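Local coordinates for protein pullulanase (Klebsiella oxytoca, PDB 2YOC) that hydrolyses the alpha-1,6-glucosidic linkages of pullulan and related branched alpha-glucans, as a secreted glycosyl hydrolase of the type 2 secretion pathway, at residues M959-F964 / M984-S989; V977-D982 / G996-I1001; T1017-A1022 / V1053-Q1058. One frame throughout, in Å; residues are numbered along the deposited sequence.

Contact 1 (M959-F964 / M984-S989); sequences MKRVDF and MKAGAS. With CA (calcium ion), chain M; SO4 (sulfate ion), chain V.
Lys960 and Ala986 bring the two backbones closest, with their CA atoms 5.6 Å apart. Segment 959-964 runs from the end of helix 955-961 into strand 962-965, an outermost strand, within this chain, of the antiparallel sheet in the C-terminal domain of this pullulanase. Segment 984-989 belongs to the calcium-binding loop between strands 975-981 and 994-1002. The contact therefore joins a helix-to-strand junction to a metal-binding loop. It does so through the Arg961 side chain, which meets a methyl group and a backbone carbonyl, and not by strand pairing.

Arg961 and Ala986 carry most of it. The CG of Arg961 lies anti to the carbonyl carbon (chi1 -61°), and the chain is extended from CG to NE. CG meets CB of Ala986 at 3.7 Å. The same methyl group sits over the centre of one face of the guanidinium. In the guanidinium plane, NH2 donates to O of Ala988 at 2.8 Å. The bond is nearly straight, 169° at the hydrogen, and uses a lone pair in the carbonyl plane. NH1 has partners beyond the two segments: a salt bridge to Asp982 OD1 and a hydrogen bond to Asp981 O. The methyl contact and these polar partners limit the tilt and rotation of the guanidinium. Lys960 contributes less, with CD 3.9 Å from O of Ala986.

Gly987 carries the turn between Ala986 and Ala988. Lys358 of the second subunit donates a hydrogen bond to Met984 O, so the loop also lies at a subunit interface. Ser989 OG binds calcium together with Asp982, Asp991, Leu994 and Gln1058. A sulfate, probably from the crystallisation liquor, accepts a hydrogen bond at O3 from Ala988 N, 3.0 Å away.

Contact 2 (V977-D982 / G996-I1001); sequences VMTVDD and GLVVAI. With CA (calcium ion), chain M.
Val977 to Asp981 pair with Gly996 to Ala1000 as neighbouring antiparallel strands in the C-terminal beta-sheet. This is a buried contact in the middle of that sheet. Strand 962-965 flanks the pair beyond 975-981, and strand 1050-1057 flanks it beyond 994-1002. The segment axes approach to 4.6 Å at 167°.

Met978 with Val999 and Val980 with Leu997 are the hydrogen-bonded pairs. Met978 N to Val999 O and Val999 N to Met978 O are both 2.8 Å. The bond from Leu997 N to Val980 O is more bent, 148° at the hydrogen.

On the face of Met978 and Val980, the selenomethionine side chain of Met978 lies beside Val999 and points the same way. Its CG is anti to the backbone N (chi1 -169°). Its CE meets CG2 of Val999 at 3.8 Å. Val980 and Leu997 touch at their CB atoms, 4.1 Å apart. On the face of Val977 and Thr979, CG2 of Thr979 lies 4.2 Å from CG2 of Val998.

Past the strand end, Asp982 OD2 binds calcium at 2.3 Å. Its OD1 accepts a hydrogen bond from Leu990 N. The carboxylate is thus shared between metal and backbone, with the Arg961 guanidinium nearby, which should stabilise its negative charge. Backbone hydrogen bonds join the strands and apolar side chains pack on both faces. The calcium and hydrogen bonds of Asp982 tie in the loop that follows.

Contact 3 (T1017-A1022 / V1053-Q1058); sequences TLQLSA and VLELPQ. With CA (calcium ion), chain M.
Glu1055 and Gln1019 form an antiparallel hydrogen-bonded pair. Glu1055 N donates to Gln1019 O at 2.8 Å. The return bond, Gln1019 N to Glu1055 O, is 3.1 Å. Ser1021 N makes a weak bond to Val1053 O. Strand 1019-1020 thereby forms one edge of the C-terminal sheet within this chain.

Ser1021 is the N-cap residue of helix 1022-1027. One water is hydrogen-bonded to its OG at 2.9 Å and donates to Glu1055 OE2 at 3.2 Å. That carboxylate oxygen also forms a salt bridge with Arg993.

The side chains of Gln1019 and Glu1055 cross obliquely, with their flat groups 47° apart. Gln1019 reaches tip to tip with Pro1057, its NE2 3.9 Å from CB of the proline. On the other face, Leu1020 CD1 meets Leu1054 CD1 at 3.9 Å. Beyond the paired residues, Leu1018 CD2 packs on CG of Leu1056 at 4.2 Å. After the strand, Gln1058 OE1 binds calcium.

The Glu1055 carboxylate lies near the N-terminal end of a helix and beside an arginine. Both would be expected to favour its charged form, so charge and water link strand 1050-1057 to the helix start.

From the N terminus, helix 955-961 leads into strand 962-965, and the chain turns back along strand 975-981. Contact 1 closes the 20-residue step from 959-964 to the loop 984-989. Contact 2 crosses it: segment 977-982 lies inside that step and pairs with 996-1001 beyond it. Contact 3 follows in series, joining 1017-1022 to 1053-1058 and closing a loop of 30 residues that holds the rest of helix 1022-1027 and two short strands. Backbone bonds link contact 1 to contact 2 between strands 962-965 and 975-981, and contact 2 to contact 3 between 994-1002 and 1050-1057. Together they span one five-stranded sheet. Each contact supplies one ligand to the same calcium ion.

Contact 1 (M959-F964 / M984-S989)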
loop_
_atom_site.group_PDB
_atom_site.type_symbol
_atom_site.label_atom_id
_atom_site.label_comp_id
_atom_site.label_asym_id
_atom_site.label_seq_id
_atom_site.Cartn_x
_atom_site.Cartn_y
_atom_site.Cartn_z
HETATM N N MSE B 959 8.849 -1.360 -22.462
HETATM C CA MSE B 959 9.509 -1.595 -21.193
HETATM C C MSE B 959 11.027 -1.510 -21.217
HETATM O O MSE B 959 11.605 -1.040 -20.238
HETATM C CB MSE B 959 9.033 -2.917 -20.626
HETATM C CG MSE B 959 7.548 -2.891 -20.331
HETATM SE SE MSE B 959 6.961 -4.550 -19.596
HETATM C CE MSE B 959 8.026 -4.468 -17.925
ATOM N N LYS B 960 11.668 -1.933 -22.332
ATOM C CA LYS B 960 13.119 -1.921 -22.542
ATOM C C LYS B 960 13.651 -0.563 -22.973
ATOM O O LYS B 960 14.880 -0.396 -23.014
ATOM C CB LYS B 960 13.490 -2.914 -23.654
ATOM C CG LYS B 960 13.641 -4.341 -23.190
ATOM C CD LYS B 960 14.148 -5.255 -24.279
ATOM C CE LYS B 960 13.131 -6.303 -24.634
ATOM N NZ LYS B 960 13.748 -7.493 -25.274
ATOM N N ARG B 961 12.761 0.377 -23.370
ATOM C CA ARG B 961 13.172 1.655 -23.950
ATOM C C ARG B 961 12.544 2.913 -23.333
ATOM O O ARG B 961 13.155 3.988 -23.349
ATOM C CB ARG B 961 12.855 1.637 -25.465
ATOM C CG ARG B 961 13.562 0.568 -26.273
ATOM C CD ARG B 961 13.098 0.582 -27.711
ATOM N NE ARG B 961 13.788 -0.410 -28.536
ATOM C CZ ARG B 961 14.879 -0.163 -29.233
ATOM N NH1 ARG B 961 15.388 1.057 -29.267
ATOM N NH2 ARG B 961 15.445 -1.121 -29.951
ATOM N N VAL B 962 11.298 2.803 -22.878
ATOM C CA VAL B 962 10.549 3.909 -22.284
ATOM C C VAL B 962 10.731 3.981 -20.764
ATOM O O VAL B 962 10.665 2.967 -20.050
ATOM C CB VAL B 962 9.062 3.877 -22.694
ATOM C CG1 VAL B 962 8.256 4.963 -21.982
ATOM C CG2 VAL B 962 8.913 3.990 -24.198
ATOM N N ASP B 963 10.988 5.204 -20.302
ATOM C CA ASP B 963 11.120 5.617 -18.910
ATOM C C ASP B 963 10.770 7.102 -18.809
ATOM O O ASP B 963 10.658 7.788 -19.833
ATOM C CB ASP B 963 12.520 5.296 -18.323
ATOM C CG ASP B 963 12.606 5.132 -16.798
ATOM O OD1 ASP B 963 11.540 5.037 -16.132
ATOM O OD2 ASP B 963 13.730 5.051 -16.277
ATOM N N PHE B 964 10.569 7.575 -17.567
ATOM C CA PHE B 964 10.195 8.946 -17.248
ATOM C C PHE B 964 11.065 9.535 -16.181
ATOM O O PHE B 964 11.519 8.822 -15.272
ATOM C CB PHE B 964 8.744 9.011 -16.758
ATOM C CG PHE B 964 7.711 8.494 -17.719
ATOM C CD1 PHE B 964 7.127 9.337 -18.652
ATOM C CD2 PHE B 964 7.297 7.172 -17.672
ATOM C CE1 PHE B 964 6.140 8.868 -19.519
ATOM C CE2 PHE B 964 6.322 6.698 -18.553
ATOM C CZ PHE B 964 5.760 7.548 -19.478
HETATM N N MSE B 984 22.389 1.134 -27.351
HETATM C CA MSE B 984 22.902 -0.235 -27.343
HETATM C C MSE B 984 22.273 -1.173 -26.273
HETATM O O MSE B 984 22.160 -2.384 -26.505
HETATM C CB MSE B 984 24.457 -0.209 -27.326
HETATM C CG MSE B 984 25.145 -0.602 -26.036
HETATM SE SE MSE B 984 27.058 -0.300 -26.094
HETATM C CE MSE B 984 27.127 1.013 -24.669
ATOM N N LYS B 985 21.876 -0.620 -25.114
ATOM C CA LYS B 985 21.353 -1.451 -24.066
ATOM C C LYS B 985 19.927 -1.858 -24.332
ATOM O O LYS B 985 19.483 -2.857 -23.762
ATOM C CB LYS B 985 21.554 -0.798 -22.693
ATOM C CG LYS B 985 22.861 -1.186 -22.050
ATOM C CD LYS B 985 23.259 -0.166 -21.021
ATOM C CE LYS B 985 23.198 -0.736 -19.631
ATOM N NZ LYS B 985 24.560 -0.880 -19.026
ATOM N N ALA B 986 19.207 -1.110 -25.213
ATOM C CA ALA B 986 17.818 -1.385 -25.598
ATOM C C ALA B 986 17.730 -2.572 -26.561
ATOM O O ALA B 986 16.817 -3.394 -26.465
ATOM C CB ALA B 986 17.205 -0.156 -26.246
ATOM N N GLY B 987 18.674 -2.646 -27.480
ATOM C CA GLY B 987 18.711 -3.660 -28.511
ATOM C C GLY B 987 19.196 -3.070 -29.816
ATOM O O GLY B 987 20.284 -2.476 -29.887
ATOM N N ALA B 988 18.346 -3.178 -30.846
ATOM C CA ALA B 988 18.656 -2.715 -32.192
ATOM C C ALA B 988 18.397 -1.227 -32.369
ATOM O O ALA B 988 17.551 -0.637 -31.670
ATOM C CB ALA B 988 17.849 -3.510 -33.200
ATOM N N SER B 989 19.132 -0.619 -33.316
ATOM C CA SER B 989 18.969 0.787 -33.649
ATOM C C SER B 989 17.710 0.892 -34.468
ATOM O O SER B 989 17.707 0.447 -35.594
ATOM C CB SER B 989 20.188 1.312 -34.408
ATOM O OG SER B 989 19.816 2.343 -35.309
HETATM CA CA CA M . 19.788 4.393 -33.351
HETATM S S SO4 V . 15.855 -6.343 -30.573
HETATM O O1 SO4 V . 16.308 -6.772 -31.895
HETATM O O2 SO4 V . 16.792 -6.907 -29.572
HETATM O O3 SO4 V . 15.827 -4.863 -30.508
HETATM O O4 SO4 V . 14.477 -6.832 -30.315
#

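Contact 2 (V977-D982 / G996-I1001)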
loop_
_atom_site.group_PDB
_atom_site.type_symbol
_atom_site.label_atom_id
_atom_site.label_comp_id
_atom_site.label_asym_id
_atom_site.label_seq_id
_atom_site.Cartn_x
_atom_site.Cartn_y
_atom_site.Cartn_z
ATOM N N VAL B 977 7.911 14.313 -18.477
ATOM C CA VAL B 977 9.180 14.071 -19.156
ATOM C C VAL B 977 9.331 12.586 -19.468
ATOM O O VAL B 977 9.468 11.772 -18.545
ATOM C CB VAL B 977 10.393 14.674 -18.391
ATOM C CG1 VAL B 977 11.706 14.272 -19.041
ATOM C CG2 VAL B 977 10.296 16.197 -18.327
HETATM N N MSE B 978 9.285 12.232 -20.776
HETATM C CA MSE B 978 9.399 10.851 -21.233
HETATM C C MSE B 978 10.663 10.653 -22.017
HETATM O O MSE B 978 10.961 11.457 -22.897
HETATM C CB MSE B 978 8.185 10.469 -22.085
HETATM C CG MSE B 978 8.098 8.965 -22.390
HETATM SE SE MSE B 978 6.492 8.449 -23.373
HETATM C CE MSE B 978 6.828 9.334 -25.053
ATOM N N THR B 979 11.397 9.570 -21.721
ATOM C CA THR B 979 12.622 9.245 -22.437
ATOM C C THR B 979 12.446 7.916 -23.185
ATOM O O THR B 979 11.889 6.982 -22.610
ATOM C CB THR B 979 13.865 9.259 -21.509
ATOM O OG1 THR B 979 13.886 8.106 -20.679
ATOM C CG2 THR B 979 13.991 10.520 -20.680
ATOM N N VAL B 980 12.885 7.847 -24.473
ATOM C CA VAL B 980 12.794 6.639 -25.309
ATOM C C VAL B 980 14.185 6.268 -25.803
ATOM O O VAL B 980 14.806 7.038 -26.534
ATOM C CB VAL B 980 11.769 6.726 -26.468
ATOM C CG1 VAL B 980 11.663 5.382 -27.186
ATOM C CG2 VAL B 980 10.387 7.178 -25.963
ATOM N N ASP B 981 14.673 5.087 -25.406
ATOM C CA ASP B 981 16.000 4.613 -25.747
ATOM C C ASP B 981 16.086 3.990 -27.126
ATOM O O ASP B 981 15.207 3.230 -27.527
ATOM C CB ASP B 981 16.512 3.607 -24.691
ATOM C CG ASP B 981 18.023 3.440 -24.672
ATOM O OD1 ASP B 981 18.717 4.306 -25.220
ATOM O OD2 ASP B 981 18.515 2.443 -24.088
ATOM N N ASP B 982 17.179 4.297 -27.850
ATOM C CA ASP B 982 17.563 3.658 -29.096
ATOM C C ASP B 982 19.012 3.235 -28.958
ATOM O O ASP B 982 19.625 2.737 -29.914
ATOM C CB ASP B 982 17.306 4.517 -30.329
ATOM C CG ASP B 982 17.145 3.685 -31.611
ATOM O OD1 ASP B 982 16.537 2.575 -31.545
ATOM O OD2 ASP B 982 17.628 4.132 -32.674
ATOM N N GLY B 996 18.217 8.283 -29.129
ATOM C CA GLY B 996 17.177 8.415 -28.123
ATOM C C GLY B 996 16.290 9.624 -28.328
ATOM O O GLY B 996 16.589 10.487 -29.157
ATOM N N LEU B 997 15.189 9.694 -27.555
ATOM C CA LEU B 997 14.162 10.748 -27.604
ATOM C C LEU B 997 13.744 11.250 -26.240
ATOM O O LEU B 997 13.672 10.476 -25.279
ATOM C CB LEU B 997 12.899 10.179 -28.266
ATOM C CG LEU B 997 12.227 10.987 -29.345
ATOM C CD1 LEU B 997 13.168 12.058 -29.923
ATOM C CD2 LEU B 997 11.718 10.071 -30.441
ATOM N N VAL B 998 13.378 12.542 -26.183
ATOM C CA VAL B 998 12.838 13.177 -24.975
ATOM C C VAL B 998 11.554 13.937 -25.324
ATOM O O VAL B 998 11.566 14.797 -26.211
ATOM C CB VAL B 998 13.836 14.049 -24.158
ATOM C CG1 VAL B 998 13.152 14.694 -22.965
ATOM C CG2 VAL B 998 15.026 13.232 -23.683
ATOM N N VAL B 999 10.456 13.606 -24.641
ATOM C CA VAL B 999 9.212 14.331 -24.791
ATOM C C VAL B 999 9.040 15.129 -23.490
ATOM O O VAL B 999 9.005 14.553 -22.392
ATOM C CB VAL B 999 7.990 13.437 -25.104
ATOM C CG1 VAL B 999 6.703 14.261 -25.171
ATOM C CG2 VAL B 999 8.184 12.664 -26.397
ATOM N N ALA B 1000 8.971 16.452 -23.613
ATOM C CA ALA B 1000 8.768 17.298 -22.453
ATOM C C ALA B 1000 7.507 18.108 -22.634
ATOM O O ALA B 1000 7.357 18.800 -23.635
ATOM C CB ALA B 1000 9.972 18.192 -22.219
ATOM N N ILE B 1001 6.567 17.946 -21.699
ATOM C CA ILE B 1001 5.296 18.651 -21.697
ATOM C C ILE B 1001 5.231 19.463 -20.413
ATOM O O ILE B 1001 5.144 18.874 -19.328
ATOM C CB ILE B 1001 4.103 17.661 -21.824
ATOM C CG1 ILE B 1001 4.174 16.860 -23.143
ATOM C CG2 ILE B 1001 2.742 18.383 -21.668
ATOM C CD1 ILE B 1001 3.320 15.597 -23.143
HETATM CA CA CA M . 19.788 4.393 -33.351
#

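Contact 3 (T1017-A1022 / V1053-Q1058)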
loop_
_atom_site.group_PDB
_atom_site.type_symbol
_atom_site.label_atom_id
_atom_site.label_comp_id
_atom_site.label_asym_id
_atom_site.label_seq_id
_atom_site.Cartn_x
_atom_site.Cartn_y
_atom_site.Cartn_z
ATOM N N THR B 1017 24.073 15.831 -25.301
ATOM C CA THR B 1017 24.003 16.619 -26.513
ATOM C C THR B 1017 22.674 16.360 -27.204
ATOM O O THR B 1017 22.487 15.331 -27.850
ATOM C CB THR B 1017 25.305 16.547 -27.303
ATOM O OG1 THR B 1017 26.313 17.180 -26.503
ATOM C CG2 THR B 1017 25.215 17.246 -28.646
ATOM N N LEU B 1018 21.734 17.290 -26.987
ATOM C CA LEU B 1018 20.367 17.271 -27.482
ATOM C C LEU B 1018 20.112 18.402 -28.444
ATOM O O LEU B 1018 20.821 19.403 -28.443
ATOM C CB LEU B 1018 19.398 17.409 -26.304
ATOM C CG LEU B 1018 19.433 16.328 -25.245
ATOM C CD1 LEU B 1018 18.645 16.775 -24.051
ATOM C CD2 LEU B 1018 18.909 14.992 -25.771
ATOM N N GLN B 1019 19.091 18.256 -29.256
ATOM C CA GLN B 1019 18.659 19.271 -30.206
ATOM C C GLN B 1019 17.156 19.178 -30.315
ATOM O O GLN B 1019 16.596 18.085 -30.138
ATOM C CB GLN B 1019 19.350 19.125 -31.593
ATOM C CG GLN B 1019 19.001 17.870 -32.392
ATOM C CD GLN B 1019 20.003 17.538 -33.462
ATOM O OE1 GLN B 1019 21.096 18.103 -33.539
ATOM N NE2 GLN B 1019 19.669 16.564 -34.288
ATOM N N LEU B 1020 16.499 20.318 -30.561
ATOM C CA LEU B 1020 15.052 20.383 -30.716
ATOM C C LEU B 1020 14.707 19.767 -32.070
ATOM O O LEU B 1020 15.526 19.831 -32.986
ATOM C CB LEU B 1020 14.615 21.850 -30.656
ATOM C CG LEU B 1020 13.124 22.138 -30.643
ATOM C CD1 LEU B 1020 12.486 21.694 -29.342
ATOM C CD2 LEU B 1020 12.861 23.603 -30.903
ATOM N N SER B 1021 13.530 19.154 -32.193
ATOM C CA SER B 1021 13.123 18.555 -33.457
ATOM C C SER B 1021 13.118 19.587 -34.592
ATOM O O SER B 1021 12.660 20.734 -34.401
ATOM C CB SER B 1021 11.734 17.938 -33.345
ATOM O OG SER B 1021 11.440 17.172 -34.505
ATOM N N ALA B 1022 13.615 19.160 -35.782
ATOM C CA ALA B 1022 13.631 19.970 -36.999
ATOM C C ALA B 1022 12.212 20.443 -37.298
ATOM O O ALA B 1022 12.041 21.600 -37.665
ATOM C CB ALA B 1022 14.154 19.153 -38.159
ATOM N N VAL B 1053 10.202 18.202 -28.227
ATOM C CA VAL B 1053 10.713 16.884 -28.575
ATOM C C VAL B 1053 12.216 17.080 -28.681
ATOM O O VAL B 1053 12.696 17.703 -29.634
ATOM C CB VAL B 1053 10.088 16.269 -29.858
ATOM C CG1 VAL B 1053 10.775 14.969 -30.223
ATOM C CG2 VAL B 1053 8.592 16.042 -29.682
ATOM N N LEU B 1054 12.946 16.660 -27.645
ATOM C CA LEU B 1054 14.391 16.805 -27.646
ATOM C C LEU B 1054 14.946 15.489 -28.144
ATOM O O LEU B 1054 14.566 14.425 -27.642
ATOM C CB LEU B 1054 14.951 17.157 -26.249
ATOM C CG LEU B 1054 14.580 18.511 -25.579
ATOM C CD1 LEU B 1054 14.071 19.540 -26.565
ATOM C CD2 LEU B 1054 13.571 18.304 -24.507
ATOM N N GLU B 1055 15.776 15.551 -29.184
ATOM C CA GLU B 1055 16.338 14.357 -29.779
ATOM C C GLU B 1055 17.829 14.240 -29.570
ATOM O O GLU B 1055 18.545 15.244 -29.616
ATOM C CB GLU B 1055 15.945 14.208 -31.259
ATOM C CG GLU B 1055 15.621 15.496 -31.994
ATOM C CD GLU B 1055 15.206 15.303 -33.436
ATOM O OE1 GLU B 1055 14.341 14.429 -33.687
ATOM O OE2 GLU B 1055 15.735 16.028 -34.314
ATOM N N LEU B 1056 18.282 12.996 -29.332
ATOM C CA LEU B 1056 19.669 12.611 -29.103
ATOM C C LEU B 1056 20.240 12.103 -30.442
ATOM O O LEU B 1056 19.983 10.953 -30.822
ATOM C CB LEU B 1056 19.710 11.486 -28.064
ATOM C CG LEU B 1056 20.806 11.498 -27.023
ATOM C CD1 LEU B 1056 20.783 10.205 -26.248
ATOM C CD2 LEU B 1056 22.192 11.663 -27.646
ATOM N N PRO B 1057 20.994 12.928 -31.198
ATOM C CA PRO B 1057 21.478 12.448 -32.512
ATOM C C PRO B 1057 22.509 11.341 -32.405
ATOM O O PRO B 1057 23.324 11.330 -31.478
ATOM C CB PRO B 1057 22.020 13.707 -33.191
ATOM C CG PRO B 1057 22.352 14.642 -32.047
ATOM C CD PRO B 1057 21.414 14.322 -30.922
ATOM N N GLN B 1058 22.422 10.386 -33.319
ATOM C CA GLN B 1058 23.311 9.240 -33.381
ATOM C C GLN B 1058 24.567 9.619 -34.094
ATOM O O GLN B 1058 24.518 10.294 -35.129
ATOM C CB GLN B 1058 22.630 8.057 -34.100
ATOM C CG GLN B 1058 23.316 6.714 -33.851
ATOM C CD GLN B 1058 22.943 5.691 -34.877
ATOM O OE1 GLN B 1058 21.782 5.296 -35.009
ATOM N NE2 GLN B 1058 23.930 5.225 -35.617
HETATM CA CA CA M . 19.788 4.393 -33.351
HETATM O O HOH W 1 13.308 15.940 -36.385
#